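Long-range contacts in histidine acid phosphatase (Hafnia alvei, PDB 4ARU), which belongs to branch 2 of the histidine phosphatase superfamily, as a single-chain enzyme with a mixed beta-sheet core and a large complement of helices: residues A[190-198]-A[210-218]; A[310-321]-A[330-338]. All coordinates share one frame; numbering follows the deposited sequence.

Interaction 1 of 2, residues A[190-198]-A[210-218]; sequences DFSQAMPSR and LEGAVGLAS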
loop_
_atom_site.group_PDB
_atom_site.type_symbol
_atom_site.label_atom_id
_atom_site.label_comp_id
_atom_site.label_asym_id
_atom_site.label_seq_id
_atom_site.Cartn_x
_atom_site.Cartn_y
_atom_site.Cartn_z
ATOM N N ASP A 190 -3.360 -32.274 2.546
ATOM C CA ASP A 190 -4.101 -31.255 1.774
ATOM C C ASP A 190 -3.782 -29.890 2.377
ATOM O O ASP A 190 -3.858 -29.723 3.574
ATOM C CB ASP A 190 -5.616 -31.554 1.864
ATOM C CG ASP A 190 -6.474 -30.493 1.204
ATOM O OD1 ASP A 190 -6.841 -29.510 1.870
ATOM O OD2 ASP A 190 -6.769 -30.645 -0.009
ATOM N N PHE A 191 -3.430 -28.917 1.540
ATOM C CA PHE A 191 -2.936 -27.623 1.992
ATOM C C PHE A 191 -3.935 -26.960 2.909
ATOM O O PHE A 191 -3.587 -26.517 4.003
ATOM C CB PHE A 191 -2.612 -26.758 0.765
ATOM C CG PHE A 191 -1.912 -25.446 1.072
ATOM C CD1 PHE A 191 -0.563 -25.424 1.382
ATOM C CD2 PHE A 191 -2.552 -24.229 0.923
ATOM C CE1 PHE A 191 0.095 -24.231 1.596
ATOM C CE2 PHE A 191 -1.891 -23.032 1.152
ATOM C CZ PHE A 191 -0.574 -23.030 1.495
ATOM N N SER A 192 -5.190 -26.904 2.490
ATOM C CA SER A 192 -6.243 -26.282 3.306
ATOM C C SER A 192 -6.506 -27.041 4.635
ATOM O O SER A 192 -6.588 -26.408 5.687
ATOM C CB SER A 192 -7.541 -26.176 2.501
ATOM O OG SER A 192 -8.604 -25.641 3.322
ATOM N N GLN A 193 -6.630 -28.354 4.577
ATOM C CA GLN A 193 -6.934 -29.173 5.749
ATOM C C GLN A 193 -5.787 -29.106 6.755
ATOM O O GLN A 193 -6.015 -29.081 7.960
ATOM C CB GLN A 193 -7.139 -30.625 5.307
ATOM C CG GLN A 193 -7.706 -31.558 6.378
ATOM C CD GLN A 193 -6.698 -31.948 7.446
ATOM O OE1 GLN A 193 -5.519 -32.092 7.162
ATOM N NE2 GLN A 193 -7.165 -32.120 8.687
ATOM N N ALA A 194 -4.564 -29.112 6.240
ATOM C CA ALA A 194 -3.367 -29.101 7.083
ATOM C C ALA A 194 -3.207 -27.810 7.889
ATOM O O ALA A 194 -2.567 -27.826 8.947
ATOM C CB ALA A 194 -2.132 -29.354 6.252
ATOM N N MET A 195 -3.734 -26.701 7.361
ATOM C CA MET A 195 -3.483 -25.369 7.892
ATOM C C MET A 195 -4.773 -24.569 8.005
ATOM O O MET A 195 -4.980 -23.598 7.295
ATOM C CB MET A 195 -2.476 -24.604 7.031
ATOM C CG MET A 195 -1.118 -25.257 7.105
ATOM S SD MET A 195 0.097 -24.371 6.079
ATOM C CE MET A 195 0.484 -25.641 4.895
ATOM N N PRO A 196 -5.618 -24.961 8.963
ATOM C CA PRO A 196 -6.815 -24.162 9.210
ATOM C C PRO A 196 -6.514 -22.716 9.575
ATOM O O PRO A 196 -5.474 -22.424 10.180
ATOM C CB PRO A 196 -7.502 -24.902 10.355
ATOM C CG PRO A 196 -6.388 -25.581 11.050
ATOM C CD PRO A 196 -5.463 -26.037 9.951
ATOM N N SER A 197 -7.365 -21.782 9.157
ATOM C CA SER A 197 -7.193 -20.390 9.547
ATOM C C SER A 197 -7.424 -20.182 11.044
ATOM O O SER A 197 -8.305 -20.823 11.651
ATOM C CB SER A 197 -8.148 -19.460 8.747
ATOM O OG SER A 197 -7.777 -19.322 7.407
ATOM N N ARG A 198 -6.649 -19.283 11.644
ATOM C CA ARG A 198 -6.995 -18.756 12.940
ATOM C C ARG A 198 -6.341 -17.403 13.117
ATOM O O ARG A 198 -5.341 -17.083 12.469
ATOM C CB ARG A 198 -6.650 -19.685 14.106
ATOM C CG ARG A 198 -5.207 -19.623 14.482
ATOM C CD ARG A 198 -4.843 -20.610 15.538
ATOM N NE ARG A 198 -3.400 -20.510 15.828
ATOM C CZ ARG A 198 -2.866 -19.737 16.779
ATOM N NH1 ARG A 198 -3.584 -18.959 17.544
ATOM N NH2 ARG A 198 -1.555 -19.734 16.953
ATOM N N LEU A 210 -2.931 -13.431 10.824
ATOM C CA LEU A 210 -3.825 -14.461 10.317
ATOM C C LEU A 210 -2.940 -15.695 10.030
ATOM O O LEU A 210 -2.161 -15.699 9.064
ATOM C CB LEU A 210 -4.550 -13.986 9.040
ATOM C CG LEU A 210 -5.409 -15.009 8.336
ATOM C CD1 LEU A 210 -6.626 -15.327 9.200
ATOM C CD2 LEU A 210 -5.836 -14.476 6.993
ATOM N N GLU A 211 -3.010 -16.712 10.896
ATOM C CA GLU A 211 -2.252 -17.945 10.726
ATOM C C GLU A 211 -3.037 -18.902 9.856
ATOM O O GLU A 211 -4.266 -18.813 9.800
ATOM C CB GLU A 211 -2.003 -18.626 12.073
ATOM C CG GLU A 211 -1.222 -17.732 13.059
ATOM C CD GLU A 211 0.242 -17.490 12.629
ATOM O OE1 GLU A 211 0.821 -18.279 11.866
ATOM O OE2 GLU A 211 0.853 -16.517 13.130
ATOM N N GLY A 212 -2.362 -19.845 9.248
ATOM C CA GLY A 212 -2.989 -20.852 8.404
ATOM C C GLY A 212 -2.839 -20.626 6.921
ATOM O O GLY A 212 -2.088 -19.764 6.464
ATOM N N ALA A 213 -3.574 -21.418 6.154
ATOM C CA ALA A 213 -3.370 -21.508 4.736
ATOM C C ALA A 213 -3.566 -20.182 4.000
ATOM O O ALA A 213 -2.862 -19.869 3.031
ATOM C CB ALA A 213 -4.282 -22.569 4.188
ATOM N N VAL A 214 -4.605 -19.430 4.384
ATOM C CA VAL A 214 -4.894 -18.172 3.690
ATOM C C VAL A 214 -3.776 -17.183 3.988
ATOM O O VAL A 214 -3.254 -16.517 3.101
ATOM C CB VAL A 214 -6.300 -17.594 4.041
ATOM C CG1 VAL A 214 -6.460 -16.216 3.437
ATOM C CG2 VAL A 214 -7.398 -18.538 3.592
ATOM N N GLY A 215 -3.417 -17.044 5.263
ATOM C CA GLY A 215 -2.300 -16.148 5.639
ATOM C C GLY A 215 -0.993 -16.514 4.968
ATOM O O GLY A 215 -0.294 -15.645 4.465
ATOM N N LEU A 216 -0.661 -17.796 4.962
ATOM C CA LEU A 216 0.582 -18.231 4.334
ATOM C C LEU A 216 0.533 -18.046 2.827
ATOM O O LEU A 216 1.444 -17.475 2.222
ATOM C CB LEU A 216 0.856 -19.673 4.706
ATOM C CG LEU A 216 2.098 -20.303 4.036
ATOM C CD1 LEU A 216 3.371 -19.584 4.387
ATOM C CD2 LEU A 216 2.172 -21.764 4.401
ATOM N N ALA A 217 -0.556 -18.460 2.209
ATOM C CA ALA A 217 -0.714 -18.279 0.773
ATOM C C ALA A 217 -0.674 -16.828 0.371
ATOM O O ALA A 217 -0.133 -16.487 -0.694
ATOM C CB ALA A 217 -1.982 -18.925 0.267
ATOM N N SER A 218 -1.201 -15.926 1.196
ATOM C CA SER A 218 -1.166 -14.474 0.927
ATOM C C SER A 218 0.297 -14.036 0.761
ATOM O O SER A 218 0.667 -13.312 -0.172
ATOM C CB SER A 218 -1.786 -13.642 2.058
ATOM O OG SER A 218 -1.479 -12.277 1.913
HETATM O O HOH W 1 -5.158 -18.411 7.225
#

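Interaction 2 of 2, residues A[310-321]-A[330-338]; sequences IANISGMLGMTW and TPPGGALVF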
loop_
_atom_site.group_PDB
_atom_site.type_symbol
_atom_site.label_atom_id
_atom_site.label_comp_id
_atom_site.label_asym_id
_atom_site.label_seq_id
_atom_site.Cartn_x
_atom_site.Cartn_y
_atom_site.Cartn_z
ATOM N N ILE A 310 -1.657 1.790 3.110
ATOM C CA ILE A 310 -2.669 2.085 2.092
ATOM C C ILE A 310 -3.967 1.351 2.462
ATOM O O ILE A 310 -5.069 1.898 2.352
ATOM C CB ILE A 310 -2.181 1.703 0.657
ATOM C CG1 ILE A 310 -1.078 2.687 0.238
ATOM C CG2 ILE A 310 -3.343 1.713 -0.326
ATOM C CD1 ILE A 310 -0.421 2.356 -1.086
ATOM N N ALA A 311 -3.854 0.104 2.880
ATOM C CA ALA A 311 -5.061 -0.676 3.238
ATOM C C ALA A 311 -5.737 -0.072 4.449
ATOM O O ALA A 311 -6.981 0.013 4.496
ATOM C CB ALA A 311 -4.700 -2.131 3.466
ATOM N N ASN A 312 -4.965 0.384 5.430
ATOM C CA ASN A 312 -5.578 1.026 6.589
ATOM C C ASN A 312 -6.384 2.271 6.192
ATOM O O ASN A 312 -7.496 2.478 6.633
ATOM C CB ASN A 312 -4.525 1.498 7.601
ATOM C CG ASN A 312 -3.735 0.378 8.279
ATOM O OD1 ASN A 312 -2.610 0.659 8.757
ATOM N ND2 ASN A 312 -4.273 -0.819 8.417
ATOM N N ILE A 313 -5.796 3.107 5.354
ATOM C CA ILE A 313 -6.453 4.349 4.919
ATOM C C ILE A 313 -7.693 3.999 4.129
ATOM O O ILE A 313 -8.736 4.626 4.312
ATOM C CB ILE A 313 -5.478 5.232 4.121
ATOM C CG1 ILE A 313 -4.362 5.721 5.047
ATOM C CG2 ILE A 313 -6.218 6.352 3.388
ATOM C CD1 ILE A 313 -4.803 6.630 6.129
ATOM N N SER A 314 -7.598 2.982 3.283
ATOM C CA SER A 314 -8.778 2.539 2.535
ATOM C C SER A 314 -9.895 2.092 3.472
ATOM O O SER A 314 -11.036 2.408 3.237
ATOM C CB SER A 314 -8.359 1.521 1.504
ATOM O OG SER A 314 -8.298 0.272 2.014
ATOM N N GLY A 315 -9.587 1.349 4.526
ATOM C CA GLY A 315 -10.603 0.918 5.458
ATOM C C GLY A 315 -11.230 2.068 6.221
ATOM O O GLY A 315 -12.456 2.095 6.429
ATOM N N MET A 316 -10.416 3.044 6.640
ATOM C CA MET A 316 -10.925 4.204 7.374
ATOM C C MET A 316 -11.897 5.034 6.535
ATOM O O MET A 316 -12.897 5.511 7.068
ATOM C CB MET A 316 -9.802 5.106 7.868
ATOM C CG MET A 316 -8.917 4.449 8.885
ATOM S SD MET A 316 -7.600 5.543 9.457
ATOM C CE MET A 316 -8.473 6.554 10.568
ATOM N N LEU A 317 -11.584 5.190 5.248
ATOM C CA LEU A 317 -12.391 5.983 4.314
ATOM C C LEU A 317 -13.427 5.130 3.550
ATOM O O LEU A 317 -14.250 5.692 2.800
ATOM C CB LEU A 317 -11.495 6.731 3.328
ATOM C CG LEU A 317 -10.710 7.898 3.938
ATOM C CD1 LEU A 317 -9.735 8.472 2.951
ATOM C CD2 LEU A 317 -11.588 8.969 4.558
ATOM N N GLY A 318 -13.474 3.817 3.815
ATOM C CA GLY A 318 -14.429 2.936 3.130
ATOM C C GLY A 318 -14.181 2.795 1.640
ATOM O O GLY A 318 -15.136 2.540 0.886
ATOM N N MET A 319 -12.962 3.023 1.163
ATOM C CA MET A 319 -12.641 2.989 -0.290
ATOM C C MET A 319 -12.255 1.563 -0.672
ATOM O O MET A 319 -11.422 0.935 0.008
ATOM C CB MET A 319 -11.515 3.952 -0.632
ATOM C CG MET A 319 -11.860 5.393 -0.310
ATOM S SD MET A 319 -10.575 6.568 -0.820
ATOM C CE MET A 319 -9.179 5.941 0.094
ATOM N N THR A 320 -12.827 1.061 -1.751
ATOM C CA THR A 320 -12.466 -0.244 -2.237
ATOM C C THR A 320 -12.223 -0.089 -3.718
ATOM O O THR A 320 -12.761 0.839 -4.360
ATOM C CB THR A 320 -13.522 -1.311 -1.966
ATOM O OG1 THR A 320 -14.752 -0.892 -2.498
ATOM C CG2 THR A 320 -13.719 -1.535 -0.468
ATOM N N TRP A 321 -11.419 -0.979 -4.258
ATOM C CA TRP A 321 -11.044 -0.921 -5.655
ATOM C C TRP A 321 -10.555 -2.243 -6.154
ATOM O O TRP A 321 -10.182 -3.154 -5.375
ATOM C CB TRP A 321 -10.009 0.160 -5.915
ATOM C CG TRP A 321 -8.720 -0.061 -5.209
ATOM C CD1 TRP A 321 -7.693 -0.879 -5.596
ATOM C CD2 TRP A 321 -8.272 0.593 -3.993
ATOM N NE1 TRP A 321 -6.648 -0.788 -4.691
ATOM C CE2 TRP A 321 -6.967 0.101 -3.704
ATOM C CE3 TRP A 321 -8.863 1.501 -3.101
ATOM C CZ2 TRP A 321 -6.262 0.521 -2.580
ATOM C CZ3 TRP A 321 -8.126 1.941 -2.006
ATOM C CH2 TRP A 321 -6.848 1.440 -1.744
ATOM N N THR A 330 -2.680 -3.583 -3.644
ATOM C CA THR A 330 -1.683 -2.675 -3.042
ATOM C C THR A 330 -0.320 -3.010 -3.635
ATOM O O THR A 330 0.582 -3.474 -2.928
ATOM C CB THR A 330 -1.690 -2.751 -1.497
ATOM O OG1 THR A 330 -1.631 -4.113 -1.072
ATOM C CG2 THR A 330 -2.970 -2.091 -0.907
ATOM N N PRO A 331 -0.110 -2.779 -4.937
ATOM C CA PRO A 331 1.080 -3.234 -5.593
ATOM C C PRO A 331 2.331 -2.398 -5.294
ATOM O O PRO A 331 2.230 -1.294 -4.801
ATOM C CB PRO A 331 0.694 -3.124 -7.073
ATOM C CG PRO A 331 -0.136 -1.900 -7.091
ATOM C CD PRO A 331 -1.011 -2.085 -5.894
ATOM N N PRO A 332 3.506 -2.931 -5.569
ATOM C CA PRO A 332 4.751 -2.181 -5.327
ATOM C C PRO A 332 4.743 -0.886 -6.124
ATOM O O PRO A 332 4.473 -0.872 -7.351
ATOM C CB PRO A 332 5.848 -3.108 -5.848
ATOM C CG PRO A 332 5.236 -4.455 -6.052
ATOM C CD PRO A 332 3.761 -4.237 -6.231
ATOM N N GLY A 333 5.043 0.200 -5.425
ATOM C CA GLY A 333 4.982 1.524 -5.977
ATOM C C GLY A 333 3.592 2.086 -6.231
ATOM O O GLY A 333 3.449 3.216 -6.708
ATOM N N GLY A 334 2.545 1.326 -5.924
ATOM C CA GLY A 334 1.175 1.847 -6.073
ATOM C C GLY A 334 0.880 2.846 -4.983
ATOM O O GLY A 334 1.358 2.701 -3.867
ATOM N N ALA A 335 0.107 3.873 -5.295
ATOM C CA ALA A 335 -0.076 4.928 -4.364
ATOM C C ALA A 335 -1.502 5.481 -4.385
ATOM O O ALA A 335 -2.101 5.600 -5.491
ATOM C CB ALA A 335 0.891 6.044 -4.650
ATOM N N LEU A 336 -1.993 5.873 -3.212
ATOM C CA LEU A 336 -3.158 6.706 -3.146
ATOM C C LEU A 336 -2.724 8.147 -3.362
ATOM O O LEU A 336 -1.892 8.712 -2.591
ATOM C CB LEU A 336 -3.837 6.625 -1.785
ATOM C CG LEU A 336 -4.541 5.312 -1.491
ATOM C CD1 LEU A 336 -4.939 5.281 -0.016
ATOM C CD2 LEU A 336 -5.736 5.156 -2.440
ATOM N N VAL A 337 -3.314 8.785 -4.334
ATOM C CA VAL A 337 -3.007 10.151 -4.686
ATOM C C VAL A 337 -4.223 10.971 -4.352
ATOM O O VAL A 337 -5.265 10.886 -5.011
ATOM C CB VAL A 337 -2.639 10.296 -6.169
ATOM C CG1 VAL A 337 -2.326 11.743 -6.500
ATOM C CG2 VAL A 337 -1.469 9.353 -6.538
ATOM N N PHE A 338 -4.060 11.810 -3.360
ATOM C CA PHE A 338 -5.093 12.734 -2.889
ATOM C C PHE A 338 -4.824 14.113 -3.462
ATOM O O PHE A 338 -3.730 14.657 -3.269
ATOM C CB PHE A 338 -5.116 12.850 -1.370
ATOM C CG PHE A 338 -5.455 11.598 -0.649
ATOM C CD1 PHE A 338 -4.508 10.622 -0.385
ATOM C CD2 PHE A 338 -6.726 11.485 -0.062
ATOM C CE1 PHE A 338 -4.855 9.494 0.291
ATOM C CE2 PHE A 338 -7.053 10.352 0.682
ATOM C CZ PHE A 338 -6.100 9.340 0.815
#

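Interaction 1 of 2, residues A[190-198]-A[210-218]
Phe-191 and Met-195 of the short helix 191-194 and its exit meet Ala-213 and Leu-216 at the start of helix 213-229. The Phe-191 ring extends toward that helix because CG stands anti to the backbone N (chi1 -172°); its CE2 lies 3.9 Å from Ala-213 CB, while Ala-217 CB sits at the ring edge. Leu-216 CD2 reaches both Phe-191 CZ and the sulfur of Met-195, with the Met-195 SD to Leu-216 CD2 distance at 3.7 Å. Met-195 CB also packs against Ala-213 CB. Ala-213 N donates to Met-195 O at 2.8 Å, tilted 23° from the carbonyl plane, joining the exit of one helix to the first turn of the next.

Beyond this, Gly-212, the N-cap of helix 213-229, lets the two chains come close: a CB here would run into Pro-196 O and Ser-197 CA. Pro-196 O comes within 3.4 Å of Gly-212 CA in a CA-H...O contact. At the polar edge Arg-198 and Glu-211 form an antiparallel hydrogen-bonded pair. Arg-198 N donates to Glu-211 O at 3.0 Å. In return Glu-211 N reaches Arg-198 O at 2.8 Å. Glu-211 O also receives a water and the CA-H of Ser-197; the same water donates to Ser-197 OG and accepts from Gly-215 N. The Arg-198 and Glu-211 side chains run side by side, Glu-211 CG over one guanidinium face, yet Arg-198 NH2 and Glu-211 OE2 stay 5.5 Å from each other.

Strands 198-201 and 208-211 thus form a beta hairpin leading directly into helix 213-229. Helix 162-172 backs Phe-191 and Ala-213 through Leu-165, Asn-158 bonds Ser-197 OG and Met-195 O, and helix 243-262 touches Leu-210 and Ala-217.

Interaction 2 of 2, residues A[310-321]-A[330-338]
Ala-311, whose backbone N lies near Thr-330 CG2 across the contact, has a carbonyl O gripped twice: Ser-314 OG donates to it at 2.8 Å and Gly-315 N at 2.9 Å, both from the same face of the carbonyl plane. Arg-262 also bonds Ser-314 OG, tying this turn to helix 243-262.

The face of helix 310-317 turned to strand 335-338 is apolar. Leu-336 fills the middle: its CD1 touches Ile-313 CG2 at 3.8 Å, while its CD2 meets Trp-321 CH2 at 3.9 Å. Ile-310 and Leu-336 run antiparallel alongside each other, Ile-310 CG2 against Leu-336 CD1. CG1 anti to the carbonyl carbon (chi1 -70°) and an extended chi2 carry Ile-310 CD1 on to 3.3 Å from Gly-334 O, and CG2 rests on Thr-330 CG2. Further along, Phe-338 offers its ring edge, with CZ 3.9 Å from Ile-313 CG2 and CE2 4.0 Å from Leu-317 CD1.

Gly-318 closes the helix in a Schellman motif, turning the chain so that Met-319 and Trp-321 come back over Leu-336; Trp-321 NE1 is held by Asn-329 O.

Helix and strand, 50° apart in direction, thus meet through apolar side chains. Their fit depends on the shapes of aliphatic and ring surfaces, while directional bonds such as those of Ser-314 OG lie within the helix or run to neighbours.

Both contacts are largely buried, but they lie in different parts of the chain, with centres 25 Å apart and nearest atoms about 9 Å apart. Interaction 2 is near the middle of the molecule, where a helix packs on a strand of the mixed sheet by apolar contact. Interaction 1, its centre 23 Å from the chain centre, mixes a small apolar cluster with backbone hydrogen bonds and a water, and runs out to exposed Arg-198. One joins a short helix to a two-stranded hairpin and the helix that follows it; the other joins helix 307-317 to strand 335-342 of the main sheet. Helix 243-262 borders both contacts.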